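Local coordinates for protein PA0821 (Pseudomonas aeruginosa, PDB 7DRG) that probably acts as the immunity protein (antitoxin) that neutralises a putative VRR-NUC-domain nuclease effector of the type VI secretion system, at residues A199-A202 and A203-P206. Sequence-based numbering, arbitrary orientation.
Sequences AFMA and ARMP
The carbonyl oxygen of Met201 takes two backbone N-H groups at once, Met205 N at 2.9 Å and Arg204 N also at 2.9 Å. The first, an i to i+4 bond, comes in close to the line of the C=O bond but is bent at the hydrogen (130°); the second stands above the carbonyl plane, an i to i+3 bond. Further bonding along the turn is weak: Ala203 N lies 3.4 Å from Ala199 O, and Met205 N gives a second, weak bond to Ala202 O.

The aliphatic part of Arg204 leans back toward the preceding turn, with CD 4.0 Å from the centroid of the Phe200 ring in a CH-pi contact over one face, displaced toward the rim. With CG anti to the backbone N (chi1 170°), the Phe200 ring is placed where Arg204 CD can lie over that face. A bend about the CG-CD bond of Arg204 turns the end of the chain, and NH1 comes to 3.6 Å from Phe200 CZ, with guanidinium and ring planes 43° apart. The charged end bonds to Leu11 O and Pro15 O, and to Ser197 OG of the second subunit, so it links the N-terminal region to the dimer interface.

Next to the guanidinium, the selenomethionines Met201 and Met205 lie across one another, their SE atoms 3.8 Å apart. Met205 folds back at chi3, bringing CE to 3.2 Å from Met201 CB, closer than usual van der Waals contact, so the exact position of CE is doubtful. Both residues also pack on Tyr184 of strand 182-186. Paired i+3 and i+4 bonds on one carbonyl, then an extended Met205 followed by Pro206, are characteristic of the last, weakly bonded turn of a helix, here helix 191-204, where the chain leaves it.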
loop_
_atom_site.group_PDB
_atom_site.type_symbol
_atom_site.label_atom_id
_atom_site.label_comp_id
_atom_site.label_asym_id
_atom_site.label_seq_id
_atom_site.Cartn_x
_atom_site.Cartn_y
_atom_site.Cartn_z
ATOM N N ALA B 199 -3.349 4.406 6.216
ATOM C CA ALA B 199 -3.472 4.883 4.840
ATOM C C ALA B 199 -3.020 3.821 3.842
ATOM O O ALA B 199 -3.643 3.638 2.787
ATOM C CB ALA B 199 -2.663 6.169 4.666
ATOM N N PHE B 200 -1.944 3.105 4.169
ATOM C CA PHE B 200 -1.455 2.035 3.306
ATOM C C PHE B 200 -2.482 0.917 3.192
ATOM O O PHE B 200 -2.746 0.404 2.098
ATOM C CB PHE B 200 -0.129 1.524 3.871
ATOM C CG PHE B 200 0.381 0.265 3.238
ATOM C CD1 PHE B 200 0.572 0.178 1.870
ATOM C CD2 PHE B 200 0.721 -0.817 4.029
ATOM C CE1 PHE B 200 1.075 -0.982 1.297
ATOM C CE2 PHE B 200 1.219 -1.977 3.466
ATOM C CZ PHE B 200 1.392 -2.063 2.096
HETATM N N MSE B 201 -3.092 0.552 4.308
HETATM C CA MSE B 201 -4.117 -0.477 4.324
HETATM C C MSE B 201 -5.377 -0.056 3.564
HETATM O O MSE B 201 -5.984 -0.869 2.863
HETATM C CB MSE B 201 -4.444 -0.831 5.772
HETATM C CG MSE B 201 -3.375 -1.671 6.442
HETATM SE SE MSE B 201 -3.147 -3.351 5.479
HETATM C CE MSE B 201 -1.241 -3.417 5.434
ATOM N N ALA B 202 -5.754 1.217 3.699
ATOM C CA ALA B 202 -6.977 1.713 3.073
ATOM C C ALA B 202 -6.948 1.515 1.566
ATOM O O ALA B 202 -7.965 1.161 0.958
ATOM C CB ALA B 202 -7.170 3.190 3.405
ATOM N N ALA B 203 -5.789 1.745 0.944
ATOM C CA ALA B 203 -5.677 1.591 -0.500
ATOM C C ALA B 203 -5.860 0.145 -0.947
ATOM O O ALA B 203 -6.208 -0.088 -2.108
ATOM C CB ALA B 203 -4.326 2.132 -0.971
ATOM N N ARG B 204 -5.661 -0.823 -0.051
ATOM C CA ARG B 204 -5.771 -2.242 -0.371
ATOM C C ARG B 204 -7.086 -2.871 0.066
ATOM O O ARG B 204 -7.461 -3.920 -0.471
ATOM C CB ARG B 204 -4.627 -3.012 0.293
ATOM C CG ARG B 204 -3.257 -2.432 0.008
ATOM C CD ARG B 204 -2.308 -2.702 1.162
ATOM N NE ARG B 204 -2.208 -4.126 1.467
ATOM C CZ ARG B 204 -1.299 -4.938 0.934
ATOM N NH1 ARG B 204 -0.418 -4.466 0.060
ATOM N NH2 ARG B 204 -1.269 -6.221 1.271
HETATM N N MSE B 205 -7.771 -2.280 1.038
HETATM C CA MSE B 205 -8.954 -2.883 1.642
HETATM C C MSE B 205 -10.135 -1.918 1.559
HETATM O O MSE B 205 -10.338 -1.115 2.462
HETATM C CB MSE B 205 -8.689 -3.251 3.110
HETATM C CG MSE B 205 -7.472 -4.155 3.371
HETATM SE SE MSE B 205 -6.933 -4.002 5.259
HETATM C CE MSE B 205 -7.363 -2.179 5.382
ATOM N N PRO B 206 -10.916 -2.000 0.477
ATOM C CA PRO B 206 -12.014 -1.037 0.299
ATOM C C PRO B 206 -13.088 -1.121 1.362
ATOM O O PRO B 206 -13.840 -0.151 1.523
ATOM C CB PRO B 206 -12.578 -1.392 -1.084
ATOM C CG PRO B 206 -11.406 -2.038 -1.793
ATOM C CD PRO B 206 -10.719 -2.836 -0.719
#